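Local coordinates for uncharacterized protein (Bacteroides ovatus CL02T12C04, PDB 6PTM), which probably acts as an exo-carrageenase of glycoside hydrolase family 42, removing units from the ends of carrageenan chains, at residues K562-F567 with L595-A600; T569-I574 with Y622-D627; L584-K589 with S672-M677; V616-P621 with I642-S647; T630-L635 with T660-K665. One frame throughout, in Å; residues are numbered along the deposited sequence.

All five contacts lie in one region with a five-stranded parallel sheet. Contact 1 pairs strands 597-600 and 564-567. Contact 4 pairs strands 614-617 and 640-643. The two share the sheet: Phe567 N lies 2.8 Å from Val616 O, a probable hydrogen bond. Contact 2 joins the starts of two helices beyond the strand ends, its centre about 12 Å from that of contact 4. Contact 3 packs helix 579-590 against helix 674-687 over one face of that sheet, about 10 Å from contact 4 between centres, and Arg585 NH1 reaches Tyr618 OH at 3.0 Å. Contact 5 uses the same helix, 625-636, as contact 2. A 1,2-ethanediol, probably from the crystallisation liquor, sits beside contact 2.

Contact 1 of 5, residues K562-F567 with L595-A600; sequences KPLRIF and LPIGFA
Lys562 passes at a slant over Pro596, its CG 3.9 Å from Pro596 CB. Its CD continues to the CA of Gly598. The amine turns at the last torsion and gives a hydrogen bond to a water, which in turn donates to Ile597 O. Pro563 places its ring CG 4.0 Å from Leu595 CD2, and its CD rests near Pro596 O. That carbonyl oxygen is buried and has no hydrogen-bond partner in the model.

Leu564 begins the regular strand. Its O accepts from Gly598 N at 2.9 Å, while its CD1 branch runs side by side with Ile597. The strands are parallel, with a 45° twist between the short axes. They are the 2-1 pair of a sheet with strand order 2-1-3-4-5, as in flavodoxin-like folds. Strand 597-600 is the edge strand within the chain, and 614-617 flanks 564-567 on its other side.

Arg565 bends at chi2 (-49°), which folds its chain back over Gly598. NH1 donates to Phe599 O at 3.0 Å and NE donates to Lys562 O. Both oxygens lie in the guanidinium plane, so the two bonds fix its rotation. Arg565 CB also meets Ala600 CB.

Ile566 bonds through both backbone groups: its N donates to Gly598 O at 2.9 Å and its O accepts from Ala600 N at 2.9 Å. Its CB lies 3.8 Å from Phe599 CD1, and its CD1 reaches Ile597 CG2. Phe567 has returned to the face of Arg565 and Ala600, where its ring atom CD2 lies 4.0 Å from Ala600 CB.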
# COMPACT_ATOMS: atom_id res chain seq x y z
N LYS A 562 14.41 11.93 -2.04
CA LYS A 562 13.16 12.72 -1.96
C LYS A 562 13.53 14.14 -1.50
O LYS A 562 13.59 14.42 -0.29
CB LYS A 562 12.19 12.03 -1.00
CG LYS A 562 11.82 10.59 -1.31
CD LYS A 562 10.79 10.07 -0.31
CE LYS A 562 10.59 8.56 -0.25
NZ LYS A 562 10.22 7.98 -1.56
N PRO A 563 13.87 15.07 -2.42
CA PRO A 563 14.51 16.32 -1.98
C PRO A 563 13.58 17.38 -1.40
O PRO A 563 14.04 18.42 -0.94
CB PRO A 563 15.12 16.82 -3.29
CG PRO A 563 14.14 16.35 -4.35
CD PRO A 563 13.80 14.95 -3.88
N LEU A 564 12.28 17.17 -1.52
CA LEU A 564 11.28 18.06 -0.93
C LEU A 564 10.46 17.21 0.02
O LEU A 564 9.93 16.12 -0.41
CB LEU A 564 10.44 18.71 -2.03
CG LEU A 564 11.20 19.64 -2.97
CD1 LEU A 564 10.31 20.03 -4.14
CD2 LEU A 564 11.69 20.88 -2.24
N ARG A 565 10.37 17.66 1.27
CA ARG A 565 9.58 16.98 2.32
C ARG A 565 8.43 17.88 2.76
O ARG A 565 8.69 19.00 3.23
CB ARG A 565 10.47 16.60 3.50
CG ARG A 565 11.61 15.68 3.12
CD ARG A 565 11.18 14.47 2.30
NE ARG A 565 12.34 13.60 2.16
CZ ARG A 565 12.67 12.63 3.01
NH1 ARG A 565 11.90 12.32 4.05
NH2 ARG A 565 13.72 11.89 2.76
N ILE A 566 7.21 17.38 2.65
CA ILE A 566 6.02 18.10 3.14
C ILE A 566 5.92 17.81 4.62
O ILE A 566 5.82 16.63 4.95
CB ILE A 566 4.78 17.63 2.37
CG1 ILE A 566 4.90 18.00 0.90
CG2 ILE A 566 3.49 18.15 2.97
CD1 ILE A 566 3.86 17.34 0.08
N PHE A 567 5.85 18.85 5.45
CA PHE A 567 5.71 18.67 6.92
C PHE A 567 4.32 18.12 7.28
O PHE A 567 3.30 18.63 6.80
CB PHE A 567 5.96 19.95 7.70
CG PHE A 567 6.24 19.65 9.15
CD1 PHE A 567 5.25 19.78 10.10
CD2 PHE A 567 7.47 19.12 9.52
CE1 PHE A 567 5.52 19.46 11.42
CE2 PHE A 567 7.71 18.74 10.83
CZ PHE A 567 6.74 18.94 11.78
N LEU A 595 10.58 14.80 -9.59
CA LEU A 595 11.22 14.59 -8.26
C LEU A 595 10.33 13.71 -7.40
O LEU A 595 9.12 13.91 -7.34
CB LEU A 595 11.38 15.94 -7.57
CG LEU A 595 12.32 16.94 -8.23
CD1 LEU A 595 12.28 18.25 -7.47
CD2 LEU A 595 13.74 16.36 -8.32
N PRO A 596 10.91 12.73 -6.69
CA PRO A 596 10.18 12.02 -5.65
C PRO A 596 9.84 13.04 -4.57
O PRO A 596 10.75 13.71 -4.10
CB PRO A 596 11.15 10.93 -5.17
CG PRO A 596 12.22 10.86 -6.23
CD PRO A 596 12.29 12.25 -6.84
N ILE A 597 8.57 13.10 -4.17
CA ILE A 597 8.10 14.01 -3.08
C ILE A 597 7.90 13.18 -1.81
O ILE A 597 7.21 12.17 -1.88
CB ILE A 597 6.83 14.76 -3.49
CG1 ILE A 597 7.05 15.52 -4.81
CG2 ILE A 597 6.36 15.68 -2.38
CD1 ILE A 597 8.21 16.48 -4.78
N GLY A 598 8.49 13.61 -0.69
CA GLY A 598 8.35 12.88 0.58
C GLY A 598 7.78 13.73 1.66
O GLY A 598 7.24 14.83 1.35
N PHE A 599 7.88 13.21 2.89
CA PHE A 599 7.27 13.84 4.07
C PHE A 599 8.33 14.07 5.14
O PHE A 599 9.36 13.40 5.14
CB PHE A 599 6.09 13.01 4.58
CG PHE A 599 4.93 13.09 3.63
CD1 PHE A 599 4.02 14.13 3.72
CD2 PHE A 599 4.85 12.23 2.55
CE1 PHE A 599 2.99 14.25 2.80
CE2 PHE A 599 3.84 12.35 1.62
CZ PHE A 599 2.89 13.35 1.77
N ALA A 600 8.05 15.02 6.01
CA ALA A 600 8.83 15.32 7.23
C ALA A 600 7.87 15.32 8.40
O ALA A 600 6.73 15.78 8.24
CB ALA A 600 9.54 16.65 7.13
O HOH W 1 8.61 9.94 -2.89

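Contact 2 of 5, residues T569-I574 with Y622-D627; sequences TKASSI and YAFKSD. With EDO (1,2-ethanediol), chain C.
Two helix N-termini meet here, and Thr569 and Asp627 join them. Thr569 is the N-cap of helix 570-575, and Phe624 is the N-cap of helix 625-636. The Thr569 hydroxyl serves both helices. OG1 stands anti to the backbone N (chi1 179°), where it accepts from Ala571 N at 3.1 Å. It donates to Asp627 OD2 at 2.6 Å. That oxygen is met on its syn side, 17° out of the carboxylate plane. The same OD2 accepts from Phe624 N at 3.0 Å, this time from above the carboxylate plane. Two donors thus hold one oxygen. The negative charge would also be favoured by the nearby helix starts.

Phe624 turns its ring against the first turn of helix 570-575. Ala571 CB lies over one face, 4.0 Å from the ring centroid and offset toward the rim, a CH-pi contact. Lys570 CB comes at the ring edge. Ala571 CB also packs on Ala623 CA and on Tyr622 CB.

Ser572 adds the second hydrogen bond between the segments. Its OG donates to Tyr622 O at 2.7 Å, in the carbonyl plane and on a lone pair. Lys570 reaches out with NZ, which forms a salt bridge with Asp410 and donates to O1 of a 1,2-ethanediol at 2.8 Å. The diol, probably from the crystallisation liquor, also touches Phe624 CZ through O2. Thr569 is a classic N-cap residue, its hydroxyl making the capping bond, and the bond from Phe624 N to Asp627 is the half of a capping box supplied by the third helical residue.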
# COMPACT_ATOMS: atom_id res chain seq x y z
N THR A 569 2.03 16.75 10.74
CA THR A 569 1.90 16.59 12.22
C THR A 569 0.47 16.18 12.58
O THR A 569 -0.48 16.78 12.05
CB THR A 569 2.29 17.84 13.00
OG1 THR A 569 2.09 17.52 14.39
CG2 THR A 569 1.55 19.08 12.56
N LYS A 570 0.36 15.22 13.48
CA LYS A 570 -0.90 14.76 14.10
C LYS A 570 -1.58 15.92 14.82
O LYS A 570 -2.79 15.83 14.98
CB LYS A 570 -0.61 13.62 15.08
CG LYS A 570 -0.21 12.31 14.41
CD LYS A 570 0.20 11.19 15.39
CE LYS A 570 1.59 11.44 15.94
NZ LYS A 570 1.98 10.46 16.99
N ALA A 571 -0.85 16.92 15.30
CA ALA A 571 -1.44 18.15 15.90
C ALA A 571 -2.49 18.77 14.95
O ALA A 571 -3.55 19.15 15.43
CB ALA A 571 -0.35 19.15 16.23
N SER A 572 -2.20 18.88 13.65
CA SER A 572 -3.15 19.44 12.66
C SER A 572 -4.14 18.38 12.18
O SER A 572 -5.30 18.77 12.00
CB SER A 572 -2.45 20.09 11.48
OG SER A 572 -1.89 21.34 11.85
N SER A 573 -3.76 17.11 11.95
CA SER A 573 -4.69 16.10 11.38
C SER A 573 -5.80 15.77 12.37
O SER A 573 -6.95 15.54 11.94
CB SER A 573 -3.98 14.86 10.88
OG SER A 573 -3.20 14.27 11.90
N ILE A 574 -5.48 15.68 13.67
CA ILE A 574 -6.50 15.35 14.70
C ILE A 574 -7.48 16.53 14.86
O ILE A 574 -8.67 16.26 14.97
CB ILE A 574 -5.84 14.90 16.01
CG1 ILE A 574 -5.08 13.57 15.83
CG2 ILE A 574 -6.90 14.80 17.10
CD1 ILE A 574 -4.26 13.14 17.07
N TYR A 622 -1.93 24.16 13.53
CA TYR A 622 -1.64 23.42 14.79
C TYR A 622 -0.31 22.66 14.68
O TYR A 622 -0.07 21.90 13.70
CB TYR A 622 -2.71 22.38 15.09
CG TYR A 622 -4.12 22.89 15.25
CD1 TYR A 622 -4.64 23.09 16.51
CD2 TYR A 622 -4.98 22.99 14.16
CE1 TYR A 622 -5.96 23.46 16.70
CE2 TYR A 622 -6.31 23.37 14.32
CZ TYR A 622 -6.78 23.64 15.59
OH TYR A 622 -8.09 23.96 15.82
N ALA A 623 0.59 22.86 15.65
CA ALA A 623 1.83 22.07 15.74
C ALA A 623 2.13 21.82 17.21
O ALA A 623 1.82 22.68 18.04
CB ALA A 623 2.97 22.77 15.06
N PHE A 624 2.74 20.68 17.50
CA PHE A 624 3.37 20.42 18.82
C PHE A 624 4.49 21.46 18.97
O PHE A 624 5.20 21.75 17.96
CB PHE A 624 3.87 18.98 18.93
CG PHE A 624 2.79 17.93 18.86
CD1 PHE A 624 1.93 17.74 19.92
CD2 PHE A 624 2.60 17.17 17.72
CE1 PHE A 624 0.90 16.81 19.84
CE2 PHE A 624 1.59 16.21 17.65
CZ PHE A 624 0.74 16.03 18.72
N LYS A 625 4.70 21.97 20.18
CA LYS A 625 5.94 22.76 20.43
C LYS A 625 7.15 21.95 19.93
O LYS A 625 8.05 22.52 19.30
CB LYS A 625 6.05 23.21 21.89
CG LYS A 625 7.08 24.31 22.15
CD LYS A 625 7.11 24.89 23.58
N SER A 626 7.20 20.64 20.15
CA SER A 626 8.35 19.81 19.73
C SER A 626 8.47 19.74 18.20
O SER A 626 9.59 19.56 17.67
CB SER A 626 8.28 18.45 20.38
OG SER A 626 7.08 17.78 20.06
N ASP A 627 7.39 19.94 17.46
CA ASP A 627 7.47 20.03 15.97
C ASP A 627 8.33 21.25 15.63
O ASP A 627 9.27 21.13 14.84
CB ASP A 627 6.10 20.18 15.29
CG ASP A 627 5.24 18.93 15.23
OD1 ASP A 627 5.79 17.85 14.99
OD2 ASP A 627 4.01 19.07 15.34
C1 EDO C . -0.68 10.74 19.36
O1 EDO C . 0.63 10.23 19.39
C2 EDO C . -0.64 12.20 19.05
O2 EDO C . -0.16 13.01 20.11

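Contact 3 of 5, residues L584-K589 with S672-M677; sequences LRIYEK and STLNEM
Apolar packing centres on Leu674, which points at helix 579-590 from the first turn of helix 674-687. Its two methyls part. CD1 meets Ile586 CD1 at 3.8 Å, and CD2 meets Arg585 CG at 3.5 Å. The Leu674 and Arg585 side chains cross at about a right angle, so the methyl rests against the aliphatic part of the arginine. The polar end of Arg585 goes elsewhere, to a salt bridge with Asp582. Leu674 CG also lies beside Lys589 CG. Ile586 has CG1 anti to the backbone N (chi1 179°), which carries CD1 toward helix 674-687. There CD1 touches Met677 SD at 3.8 Å as well as the leucine. Ile586 also touches Ile566 of strand 564-567 in the five-stranded parallel sheet.

One polar bond crosses between the helices beside this packing. Lys589 bends at chi2 (68°), then runs extended, and NZ donates to Asn675 OD1 at 2.6 Å. Lys589 CE is almost as close to that oxygen, so the exact geometry is doubtful.

Thr673 caps helix 674-687, its OG1 accepting from Glu676 N at 3.0 Å. Glu676 OE1 in turn accepts from Ser672 N, the residue before the cap. This is helix-to-helix packing over one face of a parallel alpha/beta sheet.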
# COMPACT_ATOMS: atom_id res chain seq x y z
N LEU A 584 -2.76 16.70 0.53
CA LEU A 584 -2.86 16.22 -0.88
C LEU A 584 -2.64 17.41 -1.83
O LEU A 584 -1.99 17.21 -2.84
CB LEU A 584 -4.21 15.53 -1.12
CG LEU A 584 -4.44 15.00 -2.53
CD1 LEU A 584 -3.33 14.04 -2.93
CD2 LEU A 584 -5.80 14.32 -2.67
N ARG A 585 -3.20 18.59 -1.56
CA ARG A 585 -3.15 19.70 -2.54
C ARG A 585 -1.67 20.05 -2.81
O ARG A 585 -1.30 20.19 -4.01
CB ARG A 585 -4.00 20.89 -2.08
CG ARG A 585 -4.25 21.93 -3.17
CD ARG A 585 -5.10 23.14 -2.72
NE ARG A 585 -6.29 22.63 -2.05
CZ ARG A 585 -6.48 22.62 -0.73
NH1 ARG A 585 -5.61 23.17 0.10
NH2 ARG A 585 -7.56 22.05 -0.25
N ILE A 586 -0.83 20.11 -1.77
CA ILE A 586 0.59 20.50 -1.91
C ILE A 586 1.37 19.31 -2.51
O ILE A 586 2.20 19.54 -3.42
CB ILE A 586 1.22 21.07 -0.61
CG1 ILE A 586 2.69 21.43 -0.82
CG2 ILE A 586 1.08 20.13 0.58
CD1 ILE A 586 3.00 22.35 -2.00
N TYR A 587 1.09 18.08 -2.09
CA TYR A 587 1.69 16.85 -2.70
C TYR A 587 1.46 16.84 -4.21
O TYR A 587 2.41 16.68 -4.97
CB TYR A 587 1.07 15.58 -2.12
CG TYR A 587 1.65 14.31 -2.66
CD1 TYR A 587 2.90 13.86 -2.28
CD2 TYR A 587 0.96 13.57 -3.61
CE1 TYR A 587 3.45 12.69 -2.80
CE2 TYR A 587 1.48 12.39 -4.13
CZ TYR A 587 2.72 11.93 -3.71
OH TYR A 587 3.22 10.79 -4.21
N GLU A 588 0.20 16.98 -4.63
CA GLU A 588 -0.21 16.99 -6.07
C GLU A 588 0.52 18.11 -6.81
O GLU A 588 1.00 17.92 -7.96
CB GLU A 588 -1.72 17.18 -6.13
CG GLU A 588 -2.29 17.24 -7.53
CD GLU A 588 -3.80 17.34 -7.54
OE1 GLU A 588 -4.34 18.26 -6.86
OE2 GLU A 588 -4.43 16.53 -8.23
N LYS A 589 0.61 19.27 -6.17
CA LYS A 589 1.26 20.46 -6.76
C LYS A 589 2.72 20.15 -7.04
O LYS A 589 3.21 20.62 -8.04
CB LYS A 589 1.07 21.66 -5.82
CG LYS A 589 1.53 22.97 -6.41
CD LYS A 589 0.64 23.39 -7.57
CE LYS A 589 0.90 24.81 -8.01
NZ LYS A 589 -0.05 25.15 -9.10
N SER A 672 2.76 33.00 0.18
CA SER A 672 1.32 33.31 0.35
C SER A 672 0.46 32.35 -0.47
O SER A 672 -0.73 32.24 -0.15
CB SER A 672 1.06 34.75 -0.02
OG SER A 672 1.83 35.60 0.81
N THR A 673 1.02 31.74 -1.52
CA THR A 673 0.24 30.88 -2.45
C THR A 673 0.96 29.56 -2.69
O THR A 673 2.19 29.49 -2.54
CB THR A 673 -0.00 31.56 -3.81
OG1 THR A 673 1.26 31.65 -4.47
CG2 THR A 673 -0.63 32.93 -3.68
N LEU A 674 0.19 28.57 -3.12
CA LEU A 674 0.66 27.25 -3.60
C LEU A 674 1.69 27.45 -4.71
O LEU A 674 2.75 26.80 -4.67
CB LEU A 674 -0.57 26.49 -4.09
CG LEU A 674 -0.61 25.01 -3.79
CD1 LEU A 674 0.06 24.67 -2.48
CD2 LEU A 674 -2.05 24.55 -3.78
N ASN A 675 1.43 28.39 -5.63
CA ASN A 675 2.36 28.64 -6.77
C ASN A 675 3.68 29.14 -6.22
O ASN A 675 4.71 28.59 -6.58
CB ASN A 675 1.76 29.57 -7.83
CG ASN A 675 0.81 28.85 -8.75
OD1 ASN A 675 0.68 27.62 -8.71
ND2 ASN A 675 0.12 29.60 -9.60
N GLU A 676 3.65 30.14 -5.34
CA GLU A 676 4.89 30.63 -4.70
C GLU A 676 5.56 29.45 -3.98
O GLU A 676 6.79 29.32 -4.06
CB GLU A 676 4.58 31.73 -3.68
CG GLU A 676 3.99 32.98 -4.31
CD GLU A 676 3.66 34.07 -3.31
OE1 GLU A 676 3.91 33.87 -2.12
OE2 GLU A 676 3.17 35.14 -3.76
N MET A 677 4.80 28.65 -3.24
CA MET A 677 5.44 27.57 -2.44
C MET A 677 6.16 26.62 -3.40
O MET A 677 7.34 26.32 -3.18
CB MET A 677 4.40 26.82 -1.60
CG MET A 677 4.97 25.63 -0.85
SD MET A 677 3.83 25.08 0.44
CE MET A 677 4.13 26.35 1.67

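Contact 4 of 5, residues V616-P621 with I642-S647; sequences VVYKTP and IIDNES
Asp644 and Lys619 link the two segments just past the strand ends. Asp644 CB points at the first segment and lies 4.2 Å from Val617 O. Its CG sits between the backbone N and the carbonyl carbon (chi1 66°), which brings the carboxylate to the Lys619 backbone. OD2 accepts from Lys619 N at 2.8 Å, on its syn side. It also approaches the Tyr618 ring at CD1, with ring and carboxylate planes 48° apart. OD1 turns back to its own segment. It accepts from Ser647 OG at 2.7 Å and from Glu646 N at 3.2 Å, from opposite faces of the carboxylate plane. The bond to Glu646 N makes an Asx turn. The buried carboxylate is thus held by three donors.

Ser647 carries the network back to the first segment. Its OG, held by Asp644, accepts from Thr620 N at 2.8 Å with a nearly straight bond. Its CB packs on Val617 CG1.

Lys619 lies side by side with Glu646. Lys619 NZ and Glu646 OE2 form a salt bridge at 2.9 Å, on the syn lone pair of the carboxylate. Lys619 CG covers the centre of one face of the Tyr618 ring.

Val617 N donates to Ile642 O at 2.8 Å in the strands, and Asp644 N, just past the strand end, donates to Val617 O. Val617 CB meets Ile643 CG1 on one face. The contact belongs to the beta-alpha-beta unit of strand 614-617, helix 625-636 and strand 640-643. Strand 564-567 lies on the other side of 614-617. Helices 579-590 and 674-687 both touch Tyr618.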
# COMPACT_ATOMS: atom_id res chain seq x y z
N VAL A 616 8.58 21.87 3.23
CA VAL A 616 7.47 22.81 2.94
C VAL A 616 6.45 22.63 4.06
O VAL A 616 6.21 21.49 4.46
CB VAL A 616 6.90 22.63 1.52
CG1 VAL A 616 8.00 22.74 0.49
CG2 VAL A 616 6.13 21.35 1.34
N VAL A 617 5.95 23.74 4.60
CA VAL A 617 4.94 23.73 5.69
C VAL A 617 3.72 24.50 5.18
O VAL A 617 3.81 25.73 4.96
CB VAL A 617 5.47 24.30 7.01
CG1 VAL A 617 4.40 24.18 8.09
CG2 VAL A 617 6.76 23.63 7.45
N TYR A 618 2.64 23.76 4.94
CA TYR A 618 1.43 24.24 4.24
C TYR A 618 0.22 23.93 5.10
O TYR A 618 0.05 22.74 5.46
CB TYR A 618 1.28 23.57 2.87
CG TYR A 618 0.07 23.98 2.07
CD1 TYR A 618 -0.05 25.24 1.53
CD2 TYR A 618 -0.94 23.07 1.84
CE1 TYR A 618 -1.16 25.59 0.77
CE2 TYR A 618 -2.06 23.39 1.09
CZ TYR A 618 -2.14 24.65 0.52
OH TYR A 618 -3.24 24.92 -0.22
N LYS A 619 -0.58 24.98 5.38
CA LYS A 619 -1.88 24.90 6.08
C LYS A 619 -1.78 23.94 7.27
O LYS A 619 -2.67 23.07 7.45
CB LYS A 619 -2.95 24.51 5.07
CG LYS A 619 -3.33 25.60 4.06
CD LYS A 619 -4.76 25.41 3.54
CE LYS A 619 -5.50 26.71 3.34
NZ LYS A 619 -4.88 27.44 2.23
N THR A 620 -0.77 24.15 8.10
CA THR A 620 -0.50 23.37 9.33
C THR A 620 -0.52 24.34 10.52
O THR A 620 0.51 24.56 11.16
CB THR A 620 0.79 22.56 9.13
OG1 THR A 620 0.66 21.80 7.92
CG2 THR A 620 1.08 21.63 10.29
N PRO A 621 -1.69 24.93 10.86
CA PRO A 621 -1.77 25.98 11.88
C PRO A 621 -1.53 25.41 13.28
O PRO A 621 -0.98 26.14 14.07
CB PRO A 621 -3.20 26.52 11.76
CG PRO A 621 -4.00 25.35 11.24
CD PRO A 621 -3.03 24.60 10.35
N ILE A 642 10.19 26.41 3.85
CA ILE A 642 9.24 27.24 3.07
C ILE A 642 7.89 27.09 3.74
O ILE A 642 7.38 25.96 3.80
CB ILE A 642 9.21 26.84 1.58
CG1 ILE A 642 10.59 26.97 0.93
CG2 ILE A 642 8.17 27.67 0.84
CD1 ILE A 642 10.75 26.12 -0.30
N ILE A 643 7.36 28.19 4.26
CA ILE A 643 6.17 28.16 5.15
C ILE A 643 5.19 29.21 4.67
O ILE A 643 5.66 30.27 4.16
CB ILE A 643 6.55 28.33 6.64
CG1 ILE A 643 5.36 28.08 7.56
CG2 ILE A 643 7.19 29.68 6.92
CD1 ILE A 643 5.77 27.75 8.97
N ASP A 644 3.90 28.89 4.77
CA ASP A 644 2.81 29.82 4.38
C ASP A 644 2.52 30.74 5.57
O ASP A 644 3.27 30.68 6.55
CB ASP A 644 1.60 29.10 3.79
CG ASP A 644 0.84 28.21 4.74
OD1 ASP A 644 1.14 28.25 5.93
OD2 ASP A 644 -0.05 27.46 4.28
N ASN A 645 1.51 31.59 5.46
CA ASN A 645 1.18 32.59 6.51
C ASN A 645 0.31 31.93 7.59
O ASN A 645 0.24 32.46 8.68
CB ASN A 645 0.51 33.83 5.91
CG ASN A 645 1.49 34.65 5.09
OD1 ASN A 645 1.27 34.87 3.91
ND2 ASN A 645 2.60 35.02 5.70
N GLU A 646 -0.27 30.77 7.31
CA GLU A 646 -1.30 30.16 8.18
C GLU A 646 -0.67 29.12 9.13
O GLU A 646 -1.34 28.77 10.09
CB GLU A 646 -2.38 29.46 7.35
CG GLU A 646 -2.92 30.26 6.18
CD GLU A 646 -3.97 29.47 5.42
OE1 GLU A 646 -4.83 28.90 6.08
OE2 GLU A 646 -3.89 29.36 4.19
N SER A 647 0.57 28.67 8.92
CA SER A 647 1.08 27.47 9.64
C SER A 647 1.75 27.81 10.99
O SER A 647 2.23 28.94 11.19
CB SER A 647 1.95 26.70 8.73
OG SER A 647 1.15 26.16 7.69

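Contact 5 of 5, residues T630-L635 with T660-K665; sequences TVQKYL and TLKQGK
Gln632 turns its flat amide to the backbone of Lys662 and grips it with two bonds. Lys662 N donates to Gln632 OE1 at 2.7 Å. The bond is nearly straight (178° at the hydrogen) and falls on a lone pair in the carbonyl plane. Gln632 NE2 donates to Lys662 O at 2.9 Å, with that oxygen within the amide plane. The side chain thus pairs with both backbone groups of one residue, much as a neighbouring strand would, and its rotation is fixed. CG is anti to the backbone N (chi1 -173°) and the chain bends at chi2, which swings the amide to the loop. NE2 also reaches Asp636 OD1.

Leu661 lies beside this pair. Its CD1 and CD2 are both 3.8 Å from Val631 CG1. The Leu661 and Val631 side chains cross obliquely. Leu635 lies at about a right angle to Leu661, with its CD1 4.1 Å from Leu661 CD2. Leu635 CD1 also sits 3.6 Å from Lys662 O.

Lys662 curls away from the helix, and its NZ donates to Thr660 OG1 at 2.9 Å. The loop 660-665 precedes strand 667-670 and packs along helix 625-636. Val631, Leu635 and Leu661 all touch Val641 of strand 640-643.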
# COMPACT_ATOMS: atom_id res chain seq x y z
N THR A 630 11.94 21.02 16.57
CA THR A 630 12.72 20.12 15.69
C THR A 630 12.94 20.84 14.35
O THR A 630 14.05 20.73 13.80
CB THR A 630 12.07 18.74 15.62
OG1 THR A 630 11.94 18.27 16.96
CG2 THR A 630 12.88 17.74 14.84
N VAL A 631 11.95 21.57 13.84
CA VAL A 631 12.14 22.25 12.53
C VAL A 631 13.19 23.36 12.73
O VAL A 631 13.98 23.56 11.79
CB VAL A 631 10.82 22.75 11.93
CG1 VAL A 631 11.05 23.70 10.76
CG2 VAL A 631 9.95 21.58 11.53
N GLN A 632 13.28 23.96 13.93
CA GLN A 632 14.30 25.01 14.25
C GLN A 632 15.69 24.38 14.13
O GLN A 632 16.58 25.02 13.48
CB GLN A 632 14.09 25.64 15.64
CG GLN A 632 15.03 26.84 15.90
CD GLN A 632 14.93 27.91 14.84
OE1 GLN A 632 13.90 28.56 14.67
NE2 GLN A 632 15.99 28.05 14.05
N LYS A 633 15.87 23.18 14.68
CA LYS A 633 17.20 22.49 14.67
C LYS A 633 17.61 22.27 13.21
O LYS A 633 18.83 22.35 12.91
CB LYS A 633 17.20 21.18 15.48
CG LYS A 633 17.17 21.36 17.00
CD LYS A 633 17.55 20.13 17.81
N TYR A 634 16.66 22.02 12.31
CA TYR A 634 16.97 21.83 10.88
C TYR A 634 17.42 23.17 10.28
O TYR A 634 18.40 23.14 9.54
CB TYR A 634 15.79 21.19 10.15
CG TYR A 634 15.94 21.21 8.66
CD1 TYR A 634 16.94 20.52 8.02
CD2 TYR A 634 15.05 21.93 7.90
CE1 TYR A 634 17.05 20.54 6.64
CE2 TYR A 634 15.15 21.99 6.53
CZ TYR A 634 16.15 21.28 5.90
OH TYR A 634 16.25 21.39 4.54
N LEU A 635 16.76 24.29 10.61
CA LEU A 635 17.21 25.64 10.18
C LEU A 635 18.62 25.93 10.72
O LEU A 635 19.42 26.49 9.95
CB LEU A 635 16.21 26.72 10.62
CG LEU A 635 14.90 26.71 9.83
CD1 LEU A 635 13.83 27.51 10.54
CD2 LEU A 635 15.09 27.22 8.41
N THR A 660 8.38 30.96 17.78
CA THR A 660 8.26 31.01 16.30
C THR A 660 9.60 30.59 15.70
O THR A 660 10.61 30.69 16.39
CB THR A 660 7.79 32.38 15.81
OG1 THR A 660 8.83 33.29 16.18
CG2 THR A 660 6.48 32.81 16.41
N LEU A 661 9.57 30.08 14.46
CA LEU A 661 10.77 29.68 13.70
C LEU A 661 11.62 30.93 13.49
O LEU A 661 11.05 31.97 13.16
CB LEU A 661 10.36 29.08 12.36
CG LEU A 661 9.82 27.66 12.37
CD1 LEU A 661 9.58 27.20 10.94
CD2 LEU A 661 10.76 26.70 13.08
N LYS A 662 12.93 30.81 13.66
CA LYS A 662 13.91 31.89 13.34
C LYS A 662 14.83 31.38 12.24
O LYS A 662 15.34 30.26 12.37
CB LYS A 662 14.72 32.27 14.58
CG LYS A 662 13.89 32.81 15.73
CD LYS A 662 13.00 33.99 15.33
CE LYS A 662 12.46 34.76 16.51
NZ LYS A 662 11.44 33.98 17.24
N GLN A 663 15.04 32.18 11.21
CA GLN A 663 15.89 31.79 10.06
C GLN A 663 17.25 31.29 10.56
O GLN A 663 17.74 30.23 10.06
CB GLN A 663 16.11 32.97 9.12
CG GLN A 663 17.14 32.65 8.04
CD GLN A 663 16.96 33.50 6.81
OE1 GLN A 663 16.20 33.16 5.90
NE2 GLN A 663 17.67 34.61 6.76
N GLY A 664 17.89 32.08 11.45
CA GLY A 664 19.27 31.86 11.89
C GLY A 664 20.19 31.56 10.71
O GLY A 664 20.19 32.32 9.73
N LYS A 665 20.89 30.43 10.78
CA LYS A 665 21.89 29.97 9.79
C LYS A 665 21.23 29.35 8.55
O LYS A 665 21.93 29.19 7.56
CB LYS A 665 22.80 28.93 10.46
CG LYS A 665 23.38 29.39 11.79
CD LYS A 665 24.57 28.58 12.22
CE LYS A 665 25.82 28.96 11.45
NZ LYS A 665 26.77 27.82 11.43